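Local structure of putative alpha-L-fucosidase (Bacteroides thetaiotaomicron VPI-5482, 3GZA) at residues L59-K69 against D113-L123. The protein is a putative glycosyl hydrolase family 29 enzyme that probably removes alpha-L-fucose from glycoconjugates. Numbering follows the deposited sequence.
Sequences LNTDQWVQAAK and DFVNSCRKYGL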
loop_
_atom_site.group_PDB
_atom_site.type_symbol
_atom_site.label_atom_id
_atom_site.label_comp_id
_atom_site.label_asym_id
_atom_site.label_seq_id
_atom_site.Cartn_x
_atom_site.Cartn_y
_atom_site.Cartn_z
ATOM N N LEU A 59 -9.849 -22.582 -2.076
ATOM C CA LEU A 59 -8.663 -22.661 -1.193
ATOM C C LEU A 59 -8.864 -23.675 -0.110
ATOM O O LEU A 59 -9.874 -23.649 0.605
ATOM C CB LEU A 59 -8.387 -21.311 -0.563
ATOM C CG LEU A 59 -7.159 -21.371 0.366
ATOM C CD1 LEU A 59 -5.931 -21.407 -0.476
ATOM C CD2 LEU A 59 -7.052 -20.175 1.337
ATOM N N ASN A 60 -7.871 -24.555 0.053
ATOM C CA ASN A 60 -7.882 -25.526 1.132
ATOM C C ASN A 60 -6.441 -25.871 1.510
ATOM O O ASN A 60 -5.819 -26.739 0.908
ATOM C CB ASN A 60 -8.644 -26.772 0.765
ATOM C CG ASN A 60 -8.710 -27.754 1.923
ATOM O OD1 ASN A 60 -8.261 -27.440 3.024
ATOM N ND2 ASN A 60 -9.383 -28.896 1.709
ATOM N N THR A 61 -5.878 -25.180 2.497
ATOM C CA THR A 61 -4.503 -25.462 2.889
ATOM C C THR A 61 -4.345 -26.849 3.510
ATOM O O THR A 61 -3.200 -27.359 3.504
ATOM C CB THR A 61 -3.939 -24.396 3.805
ATOM O OG1 THR A 61 -4.836 -24.240 4.885
ATOM C CG2 THR A 61 -3.773 -23.067 3.078
ATOM N N ASP A 62 -5.430 -27.482 3.974
ATOM C CA ASP A 62 -5.291 -28.859 4.449
ATOM C C ASP A 62 -4.802 -29.698 3.261
ATOM O O ASP A 62 -4.022 -30.606 3.457
ATOM C CB ASP A 62 -6.585 -29.449 4.983
ATOM C CG ASP A 62 -6.984 -28.948 6.358
ATOM O OD1 ASP A 62 -6.178 -28.290 7.025
ATOM O OD2 ASP A 62 -8.173 -29.269 6.750
ATOM N N GLN A 63 -5.379 -29.469 2.062
ATOM C CA GLN A 63 -5.028 -30.244 0.854
ATOM C C GLN A 63 -3.568 -30.043 0.481
ATOM O O GLN A 63 -2.868 -31.001 0.071
ATOM C CB GLN A 63 -6.024 -29.944 -0.288
ATOM C CG GLN A 63 -5.861 -30.781 -1.544
ATOM C CD GLN A 63 -4.945 -30.189 -2.566
ATOM O OE1 GLN A 63 -4.475 -29.056 -2.410
ATOM N NE2 GLN A 63 -4.664 -30.955 -3.638
ATOM N N TRP A 64 -3.097 -28.815 0.648
ATOM C CA TRP A 64 -1.671 -28.509 0.386
ATOM C C TRP A 64 -0.742 -29.327 1.305
ATOM O O TRP A 64 0.213 -29.954 0.859
ATOM C CB TRP A 64 -1.397 -27.047 0.699
ATOM C CG TRP A 64 -2.089 -26.017 -0.106
ATOM C CD1 TRP A 64 -3.178 -26.185 -0.930
ATOM C CD2 TRP A 64 -1.847 -24.632 -0.050
ATOM N NE1 TRP A 64 -3.558 -24.951 -1.433
ATOM C CE2 TRP A 64 -2.782 -23.985 -0.879
ATOM C CE3 TRP A 64 -0.887 -23.856 0.609
ATOM C CZ2 TRP A 64 -2.781 -22.583 -1.078
ATOM C CZ3 TRP A 64 -0.895 -22.467 0.419
ATOM C CH2 TRP A 64 -1.836 -21.858 -0.413
ATOM N N VAL A 65 -1.042 -29.305 2.602
ATOM C CA VAL A 65 -0.244 -29.952 3.591
ATOM C C VAL A 65 -0.301 -31.460 3.417
ATOM O O VAL A 65 0.710 -32.148 3.505
ATOM C CB VAL A 65 -0.640 -29.491 5.008
ATOM C CG1 VAL A 65 0.091 -30.307 6.091
ATOM C CG2 VAL A 65 -0.308 -28.004 5.150
ATOM N N GLN A 66 -1.467 -32.015 3.138
ATOM C CA GLN A 66 -1.532 -33.447 2.934
ATOM C C GLN A 66 -0.758 -33.871 1.719
ATOM O O GLN A 66 -0.170 -34.938 1.703
ATOM C CB GLN A 66 -2.983 -33.895 2.750
ATOM C CG GLN A 66 -3.768 -33.846 4.044
ATOM C CD GLN A 66 -5.224 -34.137 3.843
ATOM O OE1 GLN A 66 -5.977 -33.331 3.257
ATOM N NE2 GLN A 66 -5.637 -35.285 4.326
ATOM N N ALA A 67 -0.770 -33.039 0.687
ATOM C CA ALA A 67 -0.052 -33.370 -0.541
ATOM C C ALA A 67 1.454 -33.454 -0.263
ATOM O O ALA A 67 2.109 -34.399 -0.670
ATOM C CB ALA A 67 -0.309 -32.345 -1.644
ATOM N N ALA A 68 1.978 -32.503 0.501
ATOM C CA ALA A 68 3.423 -32.460 0.866
ATOM C C ALA A 68 3.776 -33.631 1.802
ATOM O O ALA A 68 4.824 -34.278 1.704
ATOM C CB ALA A 68 3.702 -31.145 1.520
ATOM N N LYS A 69 2.894 -33.891 2.752
ATOM C CA LYS A 69 3.119 -34.946 3.685
ATOM C C LYS A 69 3.277 -36.275 2.986
ATOM O O LYS A 69 4.095 -37.096 3.386
ATOM C CB LYS A 69 1.969 -35.014 4.706
ATOM C CG LYS A 69 2.099 -36.128 5.713
ATOM C CD LYS A 69 1.042 -36.014 6.805
ATOM C CE LYS A 69 1.250 -37.056 7.899
ATOM N NZ LYS A 69 0.174 -37.038 8.921
ATOM N N ASP A 113 -4.476 -20.036 8.024
ATOM C CA ASP A 113 -5.012 -21.293 7.507
ATOM C C ASP A 113 -3.851 -22.296 7.414
ATOM O O ASP A 113 -3.952 -23.451 7.847
ATOM C CB ASP A 113 -5.563 -21.098 6.107
ATOM C CG ASP A 113 -6.929 -20.448 6.041
ATOM O OD1 ASP A 113 -7.417 -19.837 7.000
ATOM O OD2 ASP A 113 -7.496 -20.559 4.938
ATOM N N PHE A 114 -2.746 -21.842 6.853
ATOM C CA PHE A 114 -1.573 -22.677 6.582
ATOM C C PHE A 114 -0.898 -23.236 7.793
ATOM O O PHE A 114 -0.669 -24.461 7.874
ATOM C CB PHE A 114 -0.570 -21.848 5.782
ATOM C CG PHE A 114 0.645 -22.604 5.369
ATOM C CD1 PHE A 114 0.624 -23.378 4.256
ATOM C CD2 PHE A 114 1.826 -22.516 6.081
ATOM C CE1 PHE A 114 1.729 -24.106 3.873
ATOM C CE2 PHE A 114 2.970 -23.223 5.657
ATOM C CZ PHE A 114 2.907 -24.008 4.571
ATOM N N VAL A 115 -0.646 -22.393 8.790
ATOM C CA VAL A 115 0.012 -22.916 9.978
ATOM C C VAL A 115 -0.921 -23.864 10.720
ATOM O O VAL A 115 -0.492 -24.902 11.259
ATOM C CB VAL A 115 0.550 -21.825 10.921
ATOM C CG1 VAL A 115 1.591 -20.919 10.227
ATOM C CG2 VAL A 115 -0.583 -21.003 11.527
ATOM N N ASN A 116 -2.233 -23.584 10.694
ATOM C CA ASN A 116 -3.188 -24.478 11.296
ATOM C C ASN A 116 -3.173 -25.861 10.601
ATOM O O ASN A 116 -3.214 -26.896 11.277
ATOM C CB ASN A 116 -4.613 -23.871 11.251
ATOM C CG ASN A 116 -4.789 -22.678 12.200
ATOM O OD1 ASN A 116 -3.941 -22.393 13.051
ATOM N ND2 ASN A 116 -5.967 -22.042 12.117
ATOM N N SER A 117 -3.152 -25.848 9.255
ATOM C CA SER A 117 -3.121 -27.080 8.475
ATOM C C SER A 117 -1.863 -27.848 8.772
ATOM O O SER A 117 -1.911 -29.060 8.939
ATOM C CB SER A 117 -3.249 -26.792 6.969
ATOM O OG SER A 117 -4.518 -26.232 6.696
ATOM N N CYS A 118 -0.707 -27.180 8.823
ATOM C CA CYS A 118 0.549 -27.876 9.148
ATOM C C CYS A 118 0.390 -28.643 10.440
ATOM O O CYS A 118 0.636 -29.848 10.530
ATOM C CB CYS A 118 1.701 -26.885 9.280
ATOM S SG CYS A 118 2.247 -26.227 7.664
ATOM N N ARG A 119 -0.036 -27.946 11.488
ATOM C CA ARG A 119 -0.105 -28.563 12.801
ATOM C C ARG A 119 -1.125 -29.691 12.852
ATOM O O ARG A 119 -0.937 -30.689 13.565
ATOM C CB ARG A 119 -0.379 -27.500 13.866
ATOM C CG ARG A 119 0.794 -26.550 14.021
ATOM C CD ARG A 119 0.602 -25.460 15.048
ATOM N NE ARG A 119 1.760 -24.534 15.016
ATOM C CZ ARG A 119 1.713 -23.230 14.715
ATOM N NH1 ARG A 119 0.572 -22.601 14.424
ATOM N NH2 ARG A 119 2.838 -22.550 14.719
ATOM N N LYS A 120 -2.215 -29.537 12.117
ATOM C CA LYS A 120 -3.264 -30.574 12.047
ATOM C C LYS A 120 -2.727 -31.937 11.558
ATOM O O LYS A 120 -3.135 -32.994 12.070
ATOM C CB LYS A 120 -4.401 -30.103 11.136
ATOM C CG LYS A 120 -5.545 -31.101 10.923
ATOM C CD LYS A 120 -6.704 -30.500 10.144
ATOM C CE LYS A 120 -7.758 -31.507 9.796
ATOM N NZ LYS A 120 -8.828 -30.813 9.014
ATOM N N TYR A 121 -1.816 -31.889 10.583
ATOM C CA TYR A 121 -1.249 -33.077 9.971
ATOM C C TYR A 121 0.141 -33.413 10.455
ATOM O O TYR A 121 0.786 -34.330 9.945
ATOM C CB TYR A 121 -1.312 -32.996 8.458
ATOM C CG TYR A 121 -2.747 -32.922 7.984
ATOM C CD1 TYR A 121 -3.539 -34.031 7.959
ATOM C CD2 TYR A 121 -3.295 -31.706 7.604
ATOM C CE1 TYR A 121 -4.888 -33.950 7.563
ATOM C CE2 TYR A 121 -4.605 -31.600 7.209
ATOM C CZ TYR A 121 -5.392 -32.694 7.180
ATOM O OH TYR A 121 -6.705 -32.582 6.770
ATOM N N GLY A 122 0.626 -32.674 11.432
ATOM C CA GLY A 122 1.901 -33.001 12.010
ATOM C C GLY A 122 3.121 -32.525 11.270
ATOM O O GLY A 122 4.180 -33.151 11.377
ATOM N N LEU A 123 2.984 -31.486 10.448
ATOM C CA LEU A 123 4.124 -30.876 9.780
ATOM C C LEU A 123 4.420 -29.584 10.545
ATOM O O LEU A 123 3.519 -28.957 11.103
ATOM C CB LEU A 123 3.902 -30.605 8.302
ATOM C CG LEU A 123 4.228 -31.754 7.331
ATOM C CD1 LEU A 123 3.291 -32.931 7.582
ATOM C CD2 LEU A 123 4.180 -31.248 5.903
HETATM O O HOH W 1 -7.671 -23.178 3.794
#
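L59 lays CD2 against the carboxylate of D113, whose OD2 also pairs with R104 and takes a bond from a water that accepts from T61 N. N60, at the N-cap of the first helix, accepts from D62 N through OD1. A chi1 of 53° sets T61 OG1 between its backbone N and carbonyl carbon, 2.7 Å from S117 OG in a hydrogen bond whose direction is unsettled. S117 OG is likewise hydrogen-bonded to D62 OD1 at 2.7 Å, so this buried hydroxyl links T61 to the aspartate, while D62 OD2 receives K120 NZ from above the carboxylate plane in a 2.8 Å salt bridge. W64 CE3 meets the edge of the F114 ring, both side chains also touching L78 of strand 75-79: these are neighbouring helices of the TIM-barrel domain, packed outside its parallel strands and crossing at -45°. V65 splits its branches, CG2 packing on S117 CB and C118, CG1 on Y121 CB at 3.8 Å. Y121 is a knob among D62, V65, Q66 and K69; Q66 CG makes a CH-pi contact over its face, 3.7 Å from the Y121 ring centroid, and the D62 carboxylate meets the ring edge nearly perpendicular. Losing the Y121 ring to an alanine is likely to open a gap between the helices and strip Q66 CG of its CH-pi face. K69, fully extended, passes L123 CD1 and donates from NZ to Y121 O at 3.0 Å, beside the Schellman turn at G122.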